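Local coordinates for protein hydrolase, NUDIX family (PDB 3F6A) that probably hydrolyses nucleoside diphosphates linked to another group, its actual substrate being unknown, at residues V9-V14 / Y103-T108; A27-P32 / N135-I140. All coordinates share one frame; numbering follows the deposited sequence.

Overall arrangement
The two contacts belong to one Nudix domain. Along the chain their segments alternate: 9-14, 27-32, 103-108, 135-140. Contact 1 is buried near the centre of the chain and joins parallel strands 7-15 and 98-106. Contact 2 lies farther out and joins the start of strand 30-36 to the start of helix 138-150. The centres of the contacts are about 16 Å apart. Strands 7-15 and 30-36 are antiparallel neighbours in the same mixed sheet, and Phe12 of contact 1 packs on both Pro32 and Ile140 of contact 2. Helix 138-150 therefore meets both contacts: Phe12 packs on its Met143, Ala144 and Ala147, and contact 2 places its first turn beside strand 30-36.

Contact 1: V9-V14 / Y103-T108; sequences VSVFIV and YYATTT
Val11 to Val14 pair in parallel with Tyr103 to Thr106, the two strand axes lying 4.5 Å apart at closest approach and 24° from parallel. Five backbone hydrogen bonds join the segments. Tyr103 N gives one to Ser10 O, Phe12 N to Tyr103 O, Ala105 N to Phe12 O, Val14 N to Ala105 O at 2.8 Å, and Thr107 N to Val14 O at 3.1 Å. The last is the longest and the most bent.

Phe12 and Tyr104 leave the same face, side by side and pointing the same way. Phe12 CD2 comes to 3.7 Å from Tyr104 CE1, at the edge of the tyrosine ring. The two ring planes are nearly perpendicular, at 85°. Tyr104 OH is held beyond the pair by Glu146, and Phe12 packs on Met143, Ala144 and Ala147 of helix 138-150.

Val11, Ile13, Tyr103 and Ala105 occupy the other face. Val11 CG1, anti to its backbone N (chi1 -159°), lies 4.1 Å from Ala105 CB. Ile13 CG2 meets the CG2 methyl of Thr107 at 3.6 Å, while Thr107 OG1 hydrogen-bonds Asn58 O. The Tyr103 ring has Ser10 O at its edge, in plane, and Val9 CG1 touches its CE2 obliquely at 4.4 Å. Val11 and Tyr103 both rest on Cys47 of helix 43-55. This parallel strand pair, with a helix packed on each face, is the centre of the alpha/beta/alpha sandwich of the Nudix fold. Helix 43-55 carries the REUXEE part of the Nudix box, the motif that in relatives binds the catalytic metal ions.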
ATOM      1  N   VAL A   9      -8.063  -6.856   1.686  1.00 17.83           N
ATOM      2  CA  VAL A   9      -6.714  -7.396   1.594  1.00 18.87           C
ATOM      3  C   VAL A   9      -6.756  -8.753   0.904  1.00 19.37           C
ATOM      4  O   VAL A   9      -7.801  -9.402   0.848  1.00 19.27           O
ATOM      5  CB  VAL A   9      -6.043  -7.562   2.989  1.00 18.74           C
ATOM      6  CG1 VAL A   9      -5.964  -6.219   3.687  1.00 18.52           C
ATOM      7  CG2 VAL A   9      -6.807  -8.581   3.843  1.00 17.99           C
ATOM      8  N   SER A  10      -5.616  -9.160   0.362  1.00 19.82           N
ATOM      9  CA  SER A  10      -5.471 -10.447  -0.308  1.00 19.98           C
ATOM     10  C   SER A  10      -4.134 -10.993   0.158  1.00 19.88           C
ATOM     11  O   SER A  10      -3.194 -10.230   0.367  1.00 19.99           O
ATOM     12  CB  SER A  10      -5.447 -10.286  -1.835  1.00 19.67           C
ATOM     13  OG  SER A  10      -6.740 -10.015  -2.339  1.00 27.09           O
ATOM     14  N   VAL A  11      -4.050 -12.307   0.324  1.00 19.18           N
ATOM     15  CA  VAL A  11      -2.814 -12.927   0.771  1.00 18.76           C
ATOM     16  C   VAL A  11      -2.512 -14.188  -0.015  1.00 17.59           C
ATOM     17  O   VAL A  11      -3.330 -15.102  -0.071  1.00 16.89           O
ATOM     18  CB  VAL A  11      -2.878 -13.341   2.254  1.00 20.62           C
ATOM     19  CG1 VAL A  11      -1.470 -13.493   2.801  1.00 23.45           C
ATOM     20  CG2 VAL A  11      -3.673 -12.335   3.047  1.00 25.05           C
ATOM     21  N   PHE A  12      -1.332 -14.226  -0.615  1.00 17.42           N
ATOM     22  CA  PHE A  12      -0.878 -15.378  -1.359  1.00 18.55           C
ATOM     23  C   PHE A  12       0.067 -16.085  -0.407  1.00 20.21           C
ATOM     24  O   PHE A  12       1.133 -15.572  -0.076  1.00 20.24           O
ATOM     25  CB  PHE A  12      -0.165 -14.926  -2.632  1.00 18.94           C
ATOM     26  CG  PHE A  12      -1.107 -14.463  -3.708  1.00 18.24           C
ATOM     27  CD1 PHE A  12      -1.608 -15.365  -4.640  1.00 16.69           C
ATOM     28  CD2 PHE A  12      -1.523 -13.135  -3.767  1.00 17.83           C
ATOM     29  CE1 PHE A  12      -2.508 -14.953  -5.618  1.00 19.96           C
ATOM     30  CE2 PHE A  12      -2.428 -12.713  -4.746  1.00 18.56           C
ATOM     31  CZ  PHE A  12      -2.921 -13.619  -5.669  1.00 18.87           C
ATOM     32  N   ILE A  13      -0.342 -17.267   0.042  1.00 21.21           N
ATOM     33  CA  ILE A  13       0.437 -18.039   1.001  1.00 20.94           C
ATOM     34  C   ILE A  13       1.218 -19.164   0.340  1.00 21.02           C
ATOM     35  O   ILE A  13       0.654 -19.978  -0.389  1.00 20.52           O
ATOM     36  CB  ILE A  13      -0.493 -18.623   2.085  1.00 21.57           C
ATOM     37  CG1 ILE A  13      -1.278 -17.483   2.734  1.00 20.06           C
ATOM     38  CG2 ILE A  13       0.316 -19.383   3.125  1.00 21.18           C
ATOM     39  CD1 ILE A  13      -2.355 -17.927   3.693  1.00 20.85           C
ATOM     40  N   VAL A  14       2.518 -19.204   0.610  1.00 19.96           N
ATOM     41  CA  VAL A  14       3.390 -20.218   0.041  1.00 21.38           C
ATOM     42  C   VAL A  14       3.901 -21.219   1.073  1.00 22.00           C
ATOM     43  O   VAL A  14       4.373 -20.838   2.139  1.00 24.77           O
ATOM     44  CB  VAL A  14       4.615 -19.555  -0.648  1.00 22.56           C
ATOM     45  CG1 VAL A  14       5.644 -20.622  -1.045  1.00 22.47           C
ATOM     46  CG2 VAL A  14       4.157 -18.763  -1.869  1.00 20.89           C
ATOM     47  N   TYR A 103      -0.687  -9.009  -0.270  1.00 17.51           N
ATOM     48  CA  TYR A 103       0.474  -9.414   0.512  1.00 18.78           C
ATOM     49  C   TYR A 103       0.874 -10.839   0.165  1.00 18.08           C
ATOM     50  O   TYR A 103       0.037 -11.645  -0.248  1.00 18.76           O
ATOM     51  CB  TYR A 103       0.146  -9.362   2.008  1.00 19.02           C
ATOM     52  CG  TYR A 103      -0.133  -7.984   2.548  1.00 19.51           C
ATOM     53  CD1 TYR A 103       0.847  -7.275   3.239  1.00 22.75           C
ATOM     54  CD2 TYR A 103      -1.384  -7.383   2.371  1.00 23.44           C
ATOM     55  CE1 TYR A 103       0.594  -6.000   3.744  1.00 22.21           C
ATOM     56  CE2 TYR A 103      -1.646  -6.108   2.875  1.00 23.63           C
ATOM     57  CZ  TYR A 103      -0.650  -5.427   3.558  1.00 24.47           C
ATOM     58  OH  TYR A 103      -0.897  -4.172   4.055  1.00 31.42           O
ATOM     59  N   TYR A 104       2.157 -11.146   0.330  1.00 18.04           N
ATOM     60  CA  TYR A 104       2.659 -12.492   0.084  1.00 17.71           C
ATOM     61  C   TYR A 104       3.137 -12.984   1.445  1.00 18.46           C
ATOM     62  O   TYR A 104       3.639 -12.199   2.249  1.00 19.04           O
ATOM     63  CB  TYR A 104       3.824 -12.488  -0.918  1.00 18.93           C
ATOM     64  CG  TYR A 104       3.471 -11.995  -2.316  1.00 16.73           C
ATOM     65  CD1 TYR A 104       2.149 -11.967  -2.761  1.00 16.47           C
ATOM     66  CD2 TYR A 104       4.467 -11.579  -3.196  1.00 18.73           C
ATOM     67  CE1 TYR A 104       1.828 -11.538  -4.057  1.00 18.38           C
ATOM     68  CE2 TYR A 104       4.162 -11.149  -4.489  1.00 19.30           C
ATOM     69  CZ  TYR A 104       2.841 -11.131  -4.912  1.00 17.80           C
ATOM     70  OH  TYR A 104       2.549 -10.705  -6.191  1.00 18.64           O
ATOM     71  N   ALA A 105       2.977 -14.275   1.706  1.00 18.47           N
ATOM     72  CA  ALA A 105       3.383 -14.839   2.988  1.00 18.62           C
ATOM     73  C   ALA A 105       3.746 -16.312   2.873  1.00 20.12           C
ATOM     74  O   ALA A 105       3.581 -16.927   1.827  1.00 16.65           O
ATOM     75  CB  ALA A 105       2.259 -14.673   3.999  1.00 16.46           C
ATOM     76  N   THR A 106       4.236 -16.868   3.975  1.00 21.09           N
ATOM     77  CA  THR A 106       4.613 -18.271   4.030  1.00 22.46           C
ATOM     78  C   THR A 106       3.868 -18.946   5.178  1.00 22.26           C
ATOM     79  O   THR A 106       3.380 -18.275   6.087  1.00 23.72           O
ATOM     80  CB  THR A 106       6.125 -18.424   4.283  1.00 23.61           C
ATOM     81  OG1 THR A 106       6.462 -17.782   5.519  1.00 23.89           O
ATOM     82  CG2 THR A 106       6.929 -17.790   3.150  1.00 24.28           C
ATOM     83  N   THR A 107       3.777 -20.273   5.121  1.00 22.92           N
ATOM     84  CA  THR A 107       3.139 -21.064   6.172  1.00 22.90           C
ATOM     85  C   THR A 107       3.885 -22.404   6.225  1.00 24.39           C
ATOM     86  O   THR A 107       4.559 -22.781   5.267  1.00 22.61           O
ATOM     87  CB  THR A 107       1.630 -21.278   5.904  1.00 23.81           C
ATOM     88  OG1 THR A 107       0.980 -21.669   7.122  1.00 22.50           O
ATOM     89  CG2 THR A 107       1.407 -22.334   4.847  1.00 22.83           C
ATOM     90  N   THR A 108       3.764 -23.121   7.338  1.00 25.86           N
ATOM     91  CA  THR A 108       4.480 -24.381   7.517  1.00 26.62           C
ATOM     92  C   THR A 108       3.924 -25.684   6.931  1.00 27.05           C
ATOM     93  O   THR A 108       4.701 -26.543   6.513  1.00 28.90           O
ATOM     94  CB  THR A 108       4.759 -24.618   9.007  1.00 28.37           C
ATOM     95  OG1 THR A 108       3.519 -24.656   9.718  1.00 28.89           O
ATOM     96  CG2 THR A 108       5.623 -23.502   9.566  1.00 27.37           C
TER

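Contact 2: A27-P32 / N135-I140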
ATOM      1  N   ALA A  27     -19.225 -17.620  -7.078  1.00 53.82           N
ATOM      2  CA  ALA A  27     -18.344 -17.035  -8.080  1.00 53.36           C
ATOM      3  C   ALA A  27     -17.277 -18.092  -8.347  1.00 52.43           C
ATOM      4  O   ALA A  27     -16.147 -17.984  -7.877  1.00 54.41           O
ATOM      5  CB  ALA A  27     -17.709 -15.763  -7.545  1.00 53.60           C
ATOM      6  N   LYS A  28     -17.659 -19.122  -9.091  1.00 51.24           N
ATOM      7  CA  LYS A  28     -16.767 -20.228  -9.422  1.00 49.06           C
ATOM      8  C   LYS A  28     -15.428 -19.747  -9.987  1.00 45.71           C
ATOM      9  O   LYS A  28     -15.251 -19.673 -11.202  1.00 45.41           O
ATOM     10  CB  LYS A  28     -17.454 -21.150 -10.438  1.00 51.87           C
ATOM     11  CG  LYS A  28     -17.182 -22.640 -10.247  1.00 53.58           C
ATOM     12  CD  LYS A  28     -17.930 -23.473 -11.289  1.00 54.81           C
ATOM     13  CE  LYS A  28     -17.908 -24.959 -10.946  1.00 55.64           C
ATOM     14  NZ  LYS A  28     -16.529 -25.510 -10.839  1.00 56.49           N
ATOM     15  N   LYS A  29     -14.490 -19.424  -9.100  1.00 40.87           N
ATOM     16  CA  LYS A  29     -13.166 -18.962  -9.508  1.00 35.93           C
ATOM     17  C   LYS A  29     -12.186 -19.089  -8.343  1.00 32.51           C
ATOM     18  O   LYS A  29     -12.543 -18.826  -7.193  1.00 30.17           O
ATOM     19  CB  LYS A  29     -13.226 -17.499  -9.952  1.00 37.92           C
ATOM     20  CG  LYS A  29     -13.532 -16.538  -8.815  1.00 40.18           C
ATOM     21  CD  LYS A  29     -13.274 -15.086  -9.185  1.00 43.53           C
ATOM     22  CE  LYS A  29     -14.323 -14.545 -10.135  1.00 45.60           C
ATOM     23  NZ  LYS A  29     -14.222 -13.062 -10.233  1.00 45.96           N
HETATM   24  N   MSE A  30     -10.952 -19.489  -8.639  1.00 28.03           N
HETATM   25  CA  MSE A  30      -9.933 -19.626  -7.603  1.00 26.30           C
HETATM   26  C   MSE A  30      -9.344 -18.258  -7.248  1.00 24.95           C
HETATM   27  O   MSE A  30      -8.982 -17.479  -8.135  1.00 21.28           O
HETATM   28  CB  MSE A  30      -8.821 -20.558  -8.080  1.00 28.40           C
HETATM   29  CG  MSE A  30      -9.299 -21.984  -8.348  1.00 34.03           C
HETATM   30 SE   MSE A  30     -10.321 -22.748  -6.875  1.00 40.50          SE
HETATM   31  CE  MSE A  30      -8.863 -23.126  -5.687  1.00 33.28           C
ATOM     32  N   LEU A  31      -9.258 -17.964  -5.950  1.00 19.43           N
ATOM     33  CA  LEU A  31      -8.715 -16.688  -5.488  1.00 18.27           C
ATOM     34  C   LEU A  31      -7.865 -16.863  -4.235  1.00 18.88           C
ATOM     35  O   LEU A  31      -7.965 -17.878  -3.532  1.00 16.41           O
ATOM     36  CB  LEU A  31      -9.850 -15.712  -5.168  1.00 20.52           C
ATOM     37  CG  LEU A  31     -10.790 -15.262  -6.289  1.00 23.42           C
ATOM     38  CD1 LEU A  31     -11.914 -14.435  -5.684  1.00 24.85           C
ATOM     39  CD2 LEU A  31     -10.017 -14.459  -7.337  1.00 25.27           C
ATOM     40  N   PRO A  32      -6.998 -15.883  -3.949  1.00 17.31           N
ATOM     41  CA  PRO A  32      -6.171 -16.000  -2.750  1.00 16.69           C
ATOM     42  C   PRO A  32      -7.085 -15.713  -1.576  1.00 16.91           C
ATOM     43  O   PRO A  32      -8.208 -15.245  -1.770  1.00 16.12           O
ATOM     44  CB  PRO A  32      -5.131 -14.907  -2.945  1.00 16.10           C
ATOM     45  CG  PRO A  32      -5.895 -13.855  -3.700  1.00 18.14           C
ATOM     46  CD  PRO A  32      -6.639 -14.686  -4.724  1.00 17.67           C
ATOM     47  N   ASN A 135      -9.878 -21.976 -14.233  1.00 35.88           N
ATOM     48  CA  ASN A 135     -10.767 -21.240 -13.350  1.00 33.82           C
ATOM     49  C   ASN A 135      -9.971 -20.282 -12.465  1.00 32.15           C
ATOM     50  O   ASN A 135     -10.321 -20.047 -11.308  1.00 30.89           O
ATOM     51  CB  ASN A 135     -11.588 -22.214 -12.496  1.00 34.93           C
ATOM     52  CG  ASN A 135     -10.735 -23.012 -11.535  1.00 36.82           C
ATOM     53  OD1 ASN A 135      -9.623 -23.424 -11.867  1.00 38.01           O
ATOM     54  ND2 ASN A 135     -11.258 -23.249 -10.339  1.00 38.94           N
ATOM     55  N   ILE A 136      -8.899 -19.732 -13.029  1.00 29.85           N
ATOM     56  CA  ILE A 136      -8.045 -18.783 -12.321  1.00 28.88           C
ATOM     57  C   ILE A 136      -7.739 -17.592 -13.226  1.00 29.32           C
ATOM     58  O   ILE A 136      -7.095 -17.745 -14.269  1.00 27.57           O
ATOM     59  CB  ILE A 136      -6.698 -19.411 -11.915  1.00 27.50           C
ATOM     60  CG1 ILE A 136      -6.929 -20.727 -11.172  1.00 27.47           C
ATOM     61  CG2 ILE A 136      -5.926 -18.439 -11.021  1.00 27.72           C
ATOM     62  CD1 ILE A 136      -5.646 -21.462 -10.832  1.00 26.19           C
ATOM     63  N   GLN A 137      -8.201 -16.411 -12.825  1.00 29.08           N
ATOM     64  CA  GLN A 137      -7.972 -15.182 -13.589  1.00 29.79           C
ATOM     65  C   GLN A 137      -6.482 -15.016 -13.856  1.00 27.79           C
ATOM     66  O   GLN A 137      -5.655 -15.430 -13.049  1.00 25.87           O
ATOM     67  CB  GLN A 137      -8.477 -13.977 -12.800  1.00 31.69           C
ATOM     68  CG  GLN A 137      -9.881 -14.152 -12.271  1.00 38.00           C
ATOM     69  CD  GLN A 137     -10.224 -13.156 -11.187  1.00 38.23           C
ATOM     70  OE1 GLN A 137     -11.281 -13.250 -10.563  1.00 44.53           O
ATOM     71  NE2 GLN A 137      -9.337 -12.194 -10.957  1.00 38.65           N
ATOM     72  N   GLU A 138      -6.141 -14.399 -14.982  1.00 26.51           N
ATOM     73  CA  GLU A 138      -4.739 -14.202 -15.343  1.00 26.67           C
ATOM     74  C   GLU A 138      -3.897 -13.440 -14.313  1.00 25.81           C
ATOM     75  O   GLU A 138      -2.772 -13.849 -14.015  1.00 26.15           O
ATOM     76  CB  GLU A 138      -4.643 -13.488 -16.695  1.00 27.41           C
ATOM     77  CG  GLU A 138      -5.339 -14.206 -17.837  1.00 33.18           C
ATOM     78  CD  GLU A 138      -4.853 -15.632 -18.015  1.00 34.93           C
ATOM     79  OE1 GLU A 138      -3.621 -15.841 -18.043  1.00 36.00           O
ATOM     80  OE2 GLU A 138      -5.703 -16.540 -18.137  1.00 37.40           O
ATOM     81  N   ASN A 139      -4.423 -12.338 -13.775  1.00 23.60           N
ATOM     82  CA  ASN A 139      -3.660 -11.557 -12.803  1.00 24.25           C
ATOM     83  C   ASN A 139      -3.421 -12.335 -11.509  1.00 24.26           C
ATOM     84  O   ASN A 139      -2.447 -12.086 -10.795  1.00 23.36           O
ATOM     85  CB  ASN A 139      -4.347 -10.206 -12.523  1.00 24.52           C
ATOM     86  CG  ASN A 139      -5.662 -10.346 -11.781  1.00 24.37           C
ATOM     87  OD1 ASN A 139      -6.397 -11.306 -11.968  1.00 24.62           O
ATOM     88  ND2 ASN A 139      -5.974  -9.362 -10.949  1.00 25.25           N
ATOM     89  N   ILE A 140      -4.303 -13.282 -11.210  1.00 23.88           N
ATOM     90  CA  ILE A 140      -4.125 -14.099 -10.014  1.00 22.89           C
ATOM     91  C   ILE A 140      -2.998 -15.088 -10.307  1.00 22.60           C
ATOM     92  O   ILE A 140      -2.167 -15.381  -9.440  1.00 22.30           O
ATOM     93  CB  ILE A 140      -5.413 -14.865  -9.654  1.00 21.83           C
ATOM     94  CG1 ILE A 140      -6.519 -13.872  -9.284  1.00 21.99           C
ATOM     95  CG2 ILE A 140      -5.151 -15.819  -8.495  1.00 23.92           C
ATOM     96  CD1 ILE A 140      -6.176 -12.971  -8.105  1.00 20.30           C
TER
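Met30 N donates to Asn135 O in the one backbone hydrogen bond between the segments. It is 2.8 Å long and straight, with an angle of 179° at the hydrogen, and the donor sits nearly along the C=O axis.

A second polar link joins side chains. Lys29 NZ donates to Gln137 OE1 at 3.0 Å, from a position tilted 24° out of the carbonyl plane. Lys29 CD also lies 3.0 Å from Gln137 OE1, the chain being bent at chi3 (73°). On its other side the glutamine amide gives NE2 to a lone pair of Asn139 OD1, 3.2 Å away and in the amide plane. Asn139 in turn bonds Ser76 and Glu78 of the second subunit, so this polar chain runs on to the dimer interface.

The rest is packing. The Asn135 amide crosses the side chain of selenomethionine Met30 obliquely, with ND2 3.1 Å from CG. Met30 sets CB 3.6 Å from Ile136 CG1. Leu31 CD2 lies 4.0 Å from Ile140 CG1. Pro32 CD and Ile140 CD1 meet tip to tip at 3.8 Å. Gln137 is the N-cap residue. The contact joins the start of strand 30-36 to the first turn of helix 138-150, packed on one face of the Nudix sheet.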